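Local coordinates for succinate dehydrogenase subunit A (PDB 6LUM), which probably oxidises succinate to fumarate as the FAD-carrying flavoprotein subunit of a membrane-bound respiratory complex and passes the electrons to subunit B, at residues Glu64-Asp69 against Gly119-Gly125; Leu97-Pro103 against Met142-Leu147; Met294-Val298 against Pro348-Thr352; Tyr489-Val494 against Ala508-Gly512. Numbering follows the deposited sequence.

Contact 1: Glu64-Asp69 against Gly119-Gly125; sequences EWHTFD and GHTRDHG
Residues 64-69 are helical throughout and belong to helix 63-73, with Asp69 N to Trp65 O at 2.9 Å. Residues 119-125 form an irregular loop that runs along the helix. Trp65 faces Asp123, with CA atoms 5.1 Å apart, and Asp69 faces His120 at 6.5 Å between CA atoms. The loop is extended at His120 and Thr121. It then turns, and His124 (63/45) and Gly125 (80/60) both have positive phi. Trp65, Phe68 and Asp69 all direct their CA-CB bonds toward the loop. Trp65 (chi1 m) lays one ring face under Asp123 CB in a CH-pi contact. Phe68 (chi1 t) and His124 (chi1 m) stack face to face, with centroids 4.6 Å apart and planes at 11°. The Trp65 and His124 rings meet rim to rim. With the Phe68-His124 stack, this makes an aromatic cluster of Trp65, Phe68 and His124. Glu64 OE2 lies at the His124 ring edge, 3.1 Å from His124 CE1, while Glu64 OE1 is hydrogen-bonded to Tyr577. Asp69 OD1 accepts a hydrogen bond from Thr121 OG1 (3.2 Å) and a weak one from Thr121 N (2.7 Å). The His120 side chain lies about 9 Å from the FAD. The loop thus meets the helix through a carboxylate at one end and aromatic packing at the other.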
# COMPACT_ATOMS: atom_id res chain seq x y z
N GLU D 64 8.58 -31.89 -33.15
CA GLU D 64 9.06 -32.15 -34.50
C GLU D 64 7.94 -32.58 -35.42
O GLU D 64 7.93 -32.23 -36.61
CB GLU D 64 10.17 -33.20 -34.47
CG GLU D 64 10.97 -33.27 -35.76
CD GLU D 64 10.35 -34.19 -36.79
OE1 GLU D 64 10.30 -33.80 -37.98
OE2 GLU D 64 9.92 -35.30 -36.43
N TRP D 65 6.97 -33.34 -34.90
CA TRP D 65 5.83 -33.71 -35.73
C TRP D 65 4.96 -32.49 -36.03
O TRP D 65 4.43 -32.35 -37.14
CB TRP D 65 5.02 -34.81 -35.04
CG TRP D 65 5.85 -35.97 -34.59
CD1 TRP D 65 7.01 -36.42 -35.16
CD2 TRP D 65 5.60 -36.84 -33.48
NE1 TRP D 65 7.50 -37.50 -34.48
CE2 TRP D 65 6.65 -37.78 -33.44
CE3 TRP D 65 4.61 -36.91 -32.50
CZ2 TRP D 65 6.72 -38.77 -32.47
CZ3 TRP D 65 4.67 -37.90 -31.56
CH2 TRP D 65 5.72 -38.82 -31.54
N HIS D 66 4.84 -31.59 -35.06
CA HIS D 66 4.17 -30.32 -35.30
C HIS D 66 4.86 -29.52 -36.39
O HIS D 66 4.21 -28.97 -37.28
CB HIS D 66 4.12 -29.51 -34.00
CG HIS D 66 3.18 -28.35 -34.04
ND1 HIS D 66 3.32 -27.25 -33.23
CD2 HIS D 66 2.07 -28.13 -34.78
CE1 HIS D 66 2.35 -26.39 -33.47
NE2 HIS D 66 1.57 -26.90 -34.41
N THR D 67 6.19 -29.44 -36.32
CA THR D 67 6.95 -28.71 -37.32
C THR D 67 6.76 -29.32 -38.70
O THR D 67 6.57 -28.60 -39.69
CB THR D 67 8.42 -28.68 -36.94
OG1 THR D 67 8.58 -27.92 -35.74
CG2 THR D 67 9.24 -28.06 -38.02
N PHE D 68 6.81 -30.65 -38.80
CA PHE D 68 6.61 -31.27 -40.10
C PHE D 68 5.22 -31.00 -40.62
O PHE D 68 5.03 -30.79 -41.83
CB PHE D 68 6.85 -32.77 -40.03
CG PHE D 68 6.40 -33.50 -41.27
CD1 PHE D 68 7.22 -33.57 -42.38
CD2 PHE D 68 5.15 -34.08 -41.34
CE1 PHE D 68 6.80 -34.22 -43.52
CE2 PHE D 68 4.73 -34.73 -42.47
CZ PHE D 68 5.56 -34.80 -43.56
N ASP D 69 4.22 -31.02 -39.75
CA ASP D 69 2.86 -30.84 -40.23
C ASP D 69 2.62 -29.40 -40.68
O ASP D 69 1.95 -29.17 -41.68
CB ASP D 69 1.86 -31.24 -39.16
CG ASP D 69 0.64 -31.90 -39.73
OD1 ASP D 69 0.07 -32.78 -39.06
OD2 ASP D 69 0.27 -31.56 -40.88
N GLY D 119 -5.84 -31.10 -39.72
CA GLY D 119 -4.75 -31.86 -40.29
C GLY D 119 -3.53 -31.98 -39.40
O GLY D 119 -2.41 -31.76 -39.86
N HIS D 120 -3.73 -32.31 -38.13
CA HIS D 120 -2.63 -32.63 -37.24
C HIS D 120 -2.42 -34.13 -37.23
O HIS D 120 -3.39 -34.89 -37.06
CB HIS D 120 -2.90 -32.11 -35.83
CG HIS D 120 -2.78 -30.62 -35.70
ND1 HIS D 120 -1.61 -29.94 -35.96
CD2 HIS D 120 -3.69 -29.69 -35.33
CE1 HIS D 120 -1.80 -28.65 -35.76
NE2 HIS D 120 -3.05 -28.47 -35.38
N THR D 121 -1.18 -34.57 -37.41
CA THR D 121 -0.86 -35.98 -37.57
C THR D 121 -0.05 -36.49 -36.39
O THR D 121 0.52 -35.73 -35.61
CB THR D 121 -0.07 -36.23 -38.86
OG1 THR D 121 1.26 -35.71 -38.71
CG2 THR D 121 -0.74 -35.57 -40.04
N ARG D 122 0.02 -37.82 -36.29
CA ARG D 122 0.73 -38.48 -35.21
C ARG D 122 2.22 -38.22 -35.37
O ARG D 122 2.82 -37.53 -34.54
CB ARG D 122 0.45 -39.98 -35.22
CG ARG D 122 1.29 -40.78 -34.24
CD ARG D 122 1.03 -40.35 -32.81
NE ARG D 122 1.15 -41.48 -31.90
CZ ARG D 122 2.29 -41.90 -31.36
NH1 ARG D 122 3.42 -41.27 -31.63
NH2 ARG D 122 2.29 -42.94 -30.54
N ASP D 123 2.80 -38.73 -36.45
CA ASP D 123 4.19 -38.39 -36.79
C ASP D 123 4.38 -38.67 -38.27
O ASP D 123 4.47 -39.84 -38.68
CB ASP D 123 5.18 -39.17 -35.93
CG ASP D 123 4.78 -40.61 -35.74
OD1 ASP D 123 5.47 -41.31 -34.96
OD2 ASP D 123 3.78 -41.04 -36.35
N HIS D 124 4.44 -37.60 -39.07
CA HIS D 124 4.65 -37.70 -40.50
C HIS D 124 3.49 -38.43 -41.17
O HIS D 124 3.69 -39.31 -42.02
CB HIS D 124 5.99 -38.37 -40.82
CG HIS D 124 7.17 -37.68 -40.23
ND1 HIS D 124 7.26 -37.39 -38.88
CD2 HIS D 124 8.30 -37.20 -40.79
CE1 HIS D 124 8.40 -36.76 -38.64
NE2 HIS D 124 9.05 -36.64 -39.78
N GLY D 125 2.28 -38.09 -40.78
CA GLY D 125 1.10 -38.62 -41.44
C GLY D 125 0.71 -40.02 -41.00
O GLY D 125 0.66 -40.93 -41.83

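Contact 2: Leu97-Pro103 against Met142-Leu147; sequences LEKMGMP and MILQTL
Residues 97-100 end helix 80-100, and Gly101 to Pro103 leave it as a loop. Gly101 (phi 125°) closes the helix in a Schellman motif, with weak bonds from Gly101 N and Met102 N back into the last turn. Residues 142-147 lie in helix 139-153. The closest CA pair is Met102 and Thr146, at 5.9 Å. The contact is apolar. Leu97 CD1 meets Ile143 CG2 at 4.0 Å, and Met100 CE meets Leu147 CD2 at 3.7 Å. Met102, with chi1 and chi2 both t, puts SD 3.7 Å from Ile143 CG1 and CE 3.7 Å from Met142 CB. Pro103 CG lies 4.0 Å from Met142 SD. Within 142-147, Thr146 OG1 (chi1 m) donates to Met142 O at 2.8 Å, while Thr146 CG2 packs 3.9 Å from Met100 CB. The C-terminal end of helix 80-100 and its Schellman turn thus pack on helix 139-153 in the FAD-binding part, with the Leu147 side chain about 8 Å from the FAD. Helix 16-28, strand 51-52 and helix 399-421 pack around this helix pair, and subunit B touches Pro103 and Met142.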
# COMPACT_ATOMS: atom_id res chain seq x y z
N LEU D 97 0.33 -18.17 -21.34
CA LEU D 97 -1.07 -17.76 -21.35
C LEU D 97 -1.80 -18.35 -20.15
O LEU D 97 -2.54 -17.65 -19.46
CB LEU D 97 -1.75 -18.19 -22.64
CG LEU D 97 -1.81 -17.15 -23.75
CD1 LEU D 97 -2.55 -17.75 -24.89
CD2 LEU D 97 -2.50 -15.91 -23.26
N GLU D 98 -1.58 -19.64 -19.89
CA GLU D 98 -2.24 -20.27 -18.74
C GLU D 98 -1.78 -19.66 -17.43
O GLU D 98 -2.55 -19.57 -16.47
CB GLU D 98 -1.99 -21.77 -18.75
CG GLU D 98 -3.03 -22.56 -18.01
CD GLU D 98 -2.87 -22.48 -16.52
OE1 GLU D 98 -1.74 -22.23 -16.06
OE2 GLU D 98 -3.86 -22.66 -15.79
N LYS D 99 -0.51 -19.27 -17.34
CA LYS D 99 -0.03 -18.68 -16.11
C LYS D 99 -0.39 -17.21 -15.97
O LYS D 99 -0.20 -16.65 -14.89
CB LYS D 99 1.48 -18.85 -16.00
CG LYS D 99 1.91 -20.27 -15.66
CD LYS D 99 3.40 -20.35 -15.45
CE LYS D 99 4.15 -20.14 -16.75
NZ LYS D 99 5.58 -19.87 -16.51
N MET D 100 -0.88 -16.57 -17.03
CA MET D 100 -1.38 -15.21 -16.92
C MET D 100 -2.83 -15.15 -16.46
O MET D 100 -3.32 -14.07 -16.15
CB MET D 100 -1.25 -14.48 -18.25
CG MET D 100 0.05 -13.72 -18.42
SD MET D 100 0.04 -12.50 -19.75
CE MET D 100 -0.41 -13.52 -21.14
N GLY D 101 -3.52 -16.29 -16.43
CA GLY D 101 -4.89 -16.33 -15.98
C GLY D 101 -5.82 -16.95 -17.00
O GLY D 101 -7.03 -16.73 -16.93
N MET D 102 -5.29 -17.73 -17.93
CA MET D 102 -6.35 -18.00 -18.89
C MET D 102 -7.10 -19.27 -18.52
O MET D 102 -6.49 -20.28 -18.17
CB MET D 102 -5.79 -18.14 -20.29
CG MET D 102 -6.86 -18.28 -21.33
SD MET D 102 -6.26 -18.71 -22.94
CE MET D 102 -7.67 -19.60 -23.55
N PRO D 103 -8.42 -19.27 -18.58
CA PRO D 103 -9.21 -20.44 -18.19
C PRO D 103 -9.30 -21.54 -19.24
O PRO D 103 -10.29 -21.72 -19.93
CB PRO D 103 -10.58 -19.84 -17.91
CG PRO D 103 -10.65 -18.70 -18.80
CD PRO D 103 -9.29 -18.11 -18.82
N MET D 142 -11.19 -15.62 -24.82
CA MET D 142 -10.46 -15.76 -23.57
C MET D 142 -9.04 -15.25 -23.69
O MET D 142 -8.52 -14.63 -22.76
CB MET D 142 -10.43 -17.21 -23.13
CG MET D 142 -11.76 -17.84 -23.02
SD MET D 142 -12.77 -17.12 -21.75
CE MET D 142 -14.01 -18.39 -21.69
N ILE D 143 -8.38 -15.52 -24.81
CA ILE D 143 -7.03 -15.02 -25.01
C ILE D 143 -7.02 -13.50 -24.98
O ILE D 143 -6.19 -12.87 -24.33
CB ILE D 143 -6.43 -15.56 -26.32
CG1 ILE D 143 -6.41 -17.07 -26.30
CG2 ILE D 143 -5.05 -15.05 -26.51
CD1 ILE D 143 -5.86 -17.65 -27.55
N LEU D 144 -7.97 -12.89 -25.69
CA LEU D 144 -8.07 -11.43 -25.73
C LEU D 144 -8.37 -10.86 -24.36
O LEU D 144 -7.78 -9.85 -23.96
CB LEU D 144 -9.14 -11.03 -26.73
CG LEU D 144 -9.13 -9.68 -27.42
CD1 LEU D 144 -7.82 -9.45 -28.08
CD2 LEU D 144 -10.21 -9.69 -28.43
N GLN D 145 -9.29 -11.47 -23.62
CA GLN D 145 -9.59 -10.98 -22.28
C GLN D 145 -8.38 -11.10 -21.37
O GLN D 145 -8.13 -10.20 -20.57
CB GLN D 145 -10.76 -11.74 -21.68
CG GLN D 145 -12.07 -11.50 -22.36
CD GLN D 145 -12.71 -10.19 -21.97
OE1 GLN D 145 -12.56 -9.74 -20.84
NE2 GLN D 145 -13.43 -9.59 -22.90
N THR D 146 -7.63 -12.19 -21.47
CA THR D 146 -6.46 -12.37 -20.61
C THR D 146 -5.40 -11.33 -20.91
O THR D 146 -4.82 -10.73 -20.00
CB THR D 146 -5.91 -13.77 -20.80
OG1 THR D 146 -6.91 -14.71 -20.42
CG2 THR D 146 -4.70 -13.95 -19.96
N LEU D 147 -5.12 -11.10 -22.20
CA LEU D 147 -4.13 -10.10 -22.56
C LEU D 147 -4.57 -8.71 -22.14
O LEU D 147 -3.75 -7.91 -21.68
CB LEU D 147 -3.86 -10.17 -24.06
CG LEU D 147 -3.28 -11.50 -24.48
CD1 LEU D 147 -3.24 -11.61 -25.97
CD2 LEU D 147 -1.91 -11.66 -23.91

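Contact 3: Met294-Val298 against Pro348-Thr352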
# COMPACT_ATOMS: atom_id res chain seq x y z
N MET D 294 -15.57 -28.03 -53.36
CA MET D 294 -16.90 -27.44 -53.31
C MET D 294 -17.15 -26.54 -54.51
O MET D 294 -18.20 -26.64 -55.17
CB MET D 294 -17.08 -26.65 -52.02
CG MET D 294 -17.10 -27.50 -50.77
SD MET D 294 -17.20 -26.52 -49.27
CE MET D 294 -18.27 -25.23 -49.85
N VAL D 295 -16.20 -25.66 -54.82
CA VAL D 295 -16.37 -24.74 -55.93
C VAL D 295 -16.46 -25.50 -57.25
O VAL D 295 -17.28 -25.18 -58.11
CB VAL D 295 -15.23 -23.70 -55.96
CG1 VAL D 295 -15.30 -22.88 -57.24
CG2 VAL D 295 -15.33 -22.81 -54.75
N LEU D 296 -15.63 -26.53 -57.41
CA LEU D 296 -15.64 -27.31 -58.64
C LEU D 296 -17.00 -27.94 -58.87
O LEU D 296 -17.51 -27.96 -60.00
CB LEU D 296 -14.57 -28.39 -58.58
CG LEU D 296 -13.22 -28.06 -59.20
CD1 LEU D 296 -12.33 -29.29 -59.21
CD2 LEU D 296 -13.42 -27.52 -60.62
N GLU D 297 -17.59 -28.52 -57.82
CA GLU D 297 -18.83 -29.25 -58.03
C GLU D 297 -20.00 -28.30 -58.19
O GLU D 297 -20.92 -28.57 -58.98
CB GLU D 297 -19.09 -30.24 -56.90
CG GLU D 297 -20.10 -31.25 -57.34
CD GLU D 297 -20.04 -32.47 -56.50
OE1 GLU D 297 -19.34 -32.41 -55.48
OE2 GLU D 297 -20.63 -33.50 -56.87
N VAL D 298 -20.00 -27.18 -57.46
CA VAL D 298 -21.05 -26.20 -57.68
C VAL D 298 -20.90 -25.54 -59.05
O VAL D 298 -21.87 -25.00 -59.59
CB VAL D 298 -21.08 -25.13 -56.57
CG1 VAL D 298 -20.04 -24.07 -56.83
CG2 VAL D 298 -22.46 -24.50 -56.48
N PRO D 348 -26.90 -24.76 -46.20
CA PRO D 348 -25.96 -24.63 -47.32
C PRO D 348 -24.71 -23.85 -46.94
O PRO D 348 -24.72 -23.00 -46.05
CB PRO D 348 -26.80 -23.86 -48.36
CG PRO D 348 -27.69 -23.00 -47.53
CD PRO D 348 -27.95 -23.74 -46.24
N VAL D 349 -23.61 -24.17 -47.62
CA VAL D 349 -22.33 -23.55 -47.35
C VAL D 349 -21.63 -23.20 -48.66
O VAL D 349 -22.00 -23.67 -49.73
CB VAL D 349 -21.41 -24.45 -46.50
CG1 VAL D 349 -22.01 -24.68 -45.13
CG2 VAL D 349 -21.16 -25.75 -47.20
N TYR D 350 -20.62 -22.35 -48.55
CA TYR D 350 -19.83 -21.87 -49.68
C TYR D 350 -18.56 -21.24 -49.12
O TYR D 350 -18.60 -20.67 -48.02
CB TYR D 350 -20.61 -20.86 -50.51
CG TYR D 350 -20.21 -20.83 -51.96
CD1 TYR D 350 -20.25 -21.98 -52.73
CD2 TYR D 350 -19.77 -19.67 -52.55
CE1 TYR D 350 -19.87 -21.96 -54.05
CE2 TYR D 350 -19.38 -19.64 -53.87
CZ TYR D 350 -19.44 -20.79 -54.61
OH TYR D 350 -19.06 -20.77 -55.93
N PRO D 351 -17.44 -21.32 -49.82
CA PRO D 351 -16.18 -20.80 -49.26
C PRO D 351 -16.19 -19.29 -49.07
O PRO D 351 -16.72 -18.55 -49.90
CB PRO D 351 -15.14 -21.22 -50.30
CG PRO D 351 -15.76 -22.30 -51.06
CD PRO D 351 -17.21 -22.00 -51.10
N THR D 352 -15.58 -18.85 -47.98
CA THR D 352 -15.49 -17.45 -47.62
C THR D 352 -14.04 -17.08 -47.38
O THR D 352 -13.32 -17.83 -46.72
CB THR D 352 -16.29 -17.16 -46.37
OG1 THR D 352 -15.82 -17.98 -45.30
CG2 THR D 352 -17.72 -17.45 -46.60
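Met294 gives this contact its reach. Its chi1 is m and its chi2 is t, so the chain extends from the helix. Chi3 of 37° then bends the terminal methyl onto the loop. Met294 CE lies 3.6 Å from Pro351 CD, 3.7 Å from Tyr350 CA and 4.0 Å from Val349 CG2. A single methyl thus touches three consecutive residues. Val295, with chi1 t, places CG2 3.7 Å from Pro351 CG. The Pro351 ring meets both Met294 and Val295. Tyr350 has chi1 t. Its CA-CB bond points sideways, but the ring reaches back toward the helix and meets Val298 with its edge. Val298, one turn after Met294, has chi1 p and sets CG1 3.5 Å from Tyr350 CE1, near the ring plane. The contact is therefore made by apolar groups, and Val298 and Tyr350 lie toward its more open side. The backbones stay well apart: the nearest CA atoms, those of Met294 and Tyr350, are 7.3 Å from each other. Residues 348-351 have extended backbone angles and lead into strand 352-356. Glu297 has its partners elsewhere, in salt bridges with Arg276 and Arg302. The contact packs helix 287-299 against the entry to strand 352-356. Val295 also touches Phe469, Val349 packs on Ile254, and Thr352 pairs its backbone with His243 of strand 240-243.

Contact 4: Tyr489-Val494 against Ala508-Gly512; sequences YSRITV and AIELG
Ala508 forms the apolar centre. Its CB points toward residues 489-494 and lies 3.6 Å from Ile492 CD1 and 4.4 Å from Val494 CG2. Ile492 has chi1 p and chi2 t, which carries CD1 to the helix. Further along, Leu511 (chi1 t, chi2 p) brings CD2 to 3.8 Å from Tyr489 CD1, at the ring edge and near its plane. Ile492 and Leu511 also pack on Val451 and Ile454 of helix 451-465, and Tyr489 and Ala508 on Ile442 of helix 433-443. The segments keep their distance: CA atoms are 7.9 Å apart for Tyr489 and Gly512 and 7.5 Å apart for Val494 and Ala508. Residues 508-512 are helical, part of helix 503-527. Residues 489-494 follow helix 472-488. Ser490 keeps near-helical angles (-61/-21), and the chain is extended from Arg491 to Val494. At the polar edge, Tyr489 has chi1 t and chi2 86°, which sends the ring across the gap. Tyr489 OH donates a hydrogen bond to Ala508 O at 2.9 Å. Ala508 O also accepts the helical bond from Gly512 N at 3.2 Å. Gly512 leaves room for the phenol: a CB there would sit 3.1 Å from Tyr489 OH, which is tight. The contact joins two successive parts of the C-terminal region. The tyrosine hydroxyl shares a buried main-chain acceptor that already serves the helix.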
# COMPACT_ATOMS: atom_id res chain seq x y z
N TYR D 489 -12.81 6.61 -57.77
CA TYR D 489 -12.53 7.03 -56.40
C TYR D 489 -11.97 8.44 -56.35
O TYR D 489 -12.04 9.08 -55.30
CB TYR D 489 -11.55 6.05 -55.75
CG TYR D 489 -11.12 6.39 -54.35
CD1 TYR D 489 -11.87 5.98 -53.26
CD2 TYR D 489 -9.96 7.08 -54.11
CE1 TYR D 489 -11.48 6.28 -51.99
CE2 TYR D 489 -9.57 7.38 -52.83
CZ TYR D 489 -10.33 6.98 -51.78
OH TYR D 489 -9.93 7.27 -50.50
N SER D 490 -11.43 8.94 -57.46
CA SER D 490 -10.86 10.28 -57.49
C SER D 490 -11.89 11.36 -57.17
O SER D 490 -11.50 12.47 -56.79
CB SER D 490 -10.27 10.55 -58.86
OG SER D 490 -9.81 11.88 -58.97
N ARG D 491 -13.18 11.06 -57.31
CA ARG D 491 -14.24 12.03 -57.10
C ARG D 491 -15.36 11.39 -56.28
O ARG D 491 -16.33 10.86 -56.81
CB ARG D 491 -14.73 12.54 -58.44
CG ARG D 491 -15.11 11.44 -59.41
CD ARG D 491 -15.49 12.01 -60.74
NE ARG D 491 -16.14 11.01 -61.58
CZ ARG D 491 -15.49 10.22 -62.42
NH1 ARG D 491 -14.18 10.32 -62.55
NH2 ARG D 491 -16.16 9.33 -63.14
N ILE D 492 -15.24 11.47 -54.96
CA ILE D 492 -16.26 10.93 -54.07
C ILE D 492 -16.78 12.04 -53.19
O ILE D 492 -16.25 13.15 -53.18
CB ILE D 492 -15.73 9.77 -53.22
CG1 ILE D 492 -14.40 10.15 -52.58
CG2 ILE D 492 -15.60 8.50 -54.04
CD1 ILE D 492 -14.00 9.25 -51.47
N THR D 493 -17.82 11.74 -52.42
CA THR D 493 -18.45 12.72 -51.55
C THR D 493 -18.49 12.19 -50.13
O THR D 493 -19.06 11.13 -49.87
CB THR D 493 -19.88 13.04 -52.01
OG1 THR D 493 -20.65 11.83 -52.03
CG2 THR D 493 -19.86 13.64 -53.39
N VAL D 494 -17.88 12.93 -49.22
CA VAL D 494 -18.11 12.76 -47.80
C VAL D 494 -19.22 13.72 -47.40
O VAL D 494 -19.03 14.94 -47.43
CB VAL D 494 -16.83 13.02 -46.99
CG1 VAL D 494 -17.07 12.74 -45.54
CG2 VAL D 494 -15.71 12.16 -47.51
N ALA D 508 -14.30 6.40 -46.43
CA ALA D 508 -13.64 6.70 -47.70
C ALA D 508 -12.14 6.42 -47.64
O ALA D 508 -11.56 5.82 -48.56
CB ALA D 508 -13.89 8.15 -48.08
N ILE D 509 -11.51 6.83 -46.54
CA ILE D 509 -10.08 6.61 -46.38
C ILE D 509 -9.75 5.12 -46.42
O ILE D 509 -8.77 4.71 -47.04
CB ILE D 509 -9.58 7.27 -45.09
CG1 ILE D 509 -9.51 8.78 -45.27
CG2 ILE D 509 -8.24 6.75 -44.72
CD1 ILE D 509 -8.97 9.50 -44.08
N GLU D 510 -10.58 4.29 -45.79
CA GLU D 510 -10.34 2.85 -45.80
C GLU D 510 -10.60 2.24 -47.17
O GLU D 510 -9.96 1.25 -47.54
CB GLU D 510 -11.20 2.14 -44.76
CG GLU D 510 -11.17 2.73 -43.37
CD GLU D 510 -9.91 2.41 -42.60
OE1 GLU D 510 -9.17 3.35 -42.25
OE2 GLU D 510 -9.67 1.22 -42.33
N LEU D 511 -11.55 2.78 -47.93
CA LEU D 511 -11.73 2.31 -49.29
C LEU D 511 -10.47 2.53 -50.12
O LEU D 511 -10.16 1.73 -51.01
CB LEU D 511 -12.92 3.02 -49.93
CG LEU D 511 -13.16 2.73 -51.40
CD1 LEU D 511 -13.35 1.26 -51.60
CD2 LEU D 511 -14.36 3.49 -51.87
N GLY D 512 -9.72 3.60 -49.84
CA GLY D 512 -8.44 3.77 -50.52
C GLY D 512 -7.50 2.59 -50.33
O GLY D 512 -6.95 2.04 -51.29

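How the contacts relate
Contacts 1 and 2 alternate along the chain, since segment 97-103 falls between the two segments of contact 1 and segment 119-125 between those of contact 2. Helices 63-73 and 80-100 are consecutive in the chain, yet the centres of contacts 1 and 2 are 27 Å apart. Contact 3 follows, then contact 4. The first three belong to the FAD-binding part of the chain, whereas contact 4 lies in the C-terminal flavoprotein region. Contacts 1 and 4 are on opposite sides of the chain's centre, with centres 47 Å apart. No two contacts touch; contacts 1 and 2 come closest, at about 13 Å between nearest atoms. The four lie in separate parts of the subunit, and contact 2 also meets subunit B.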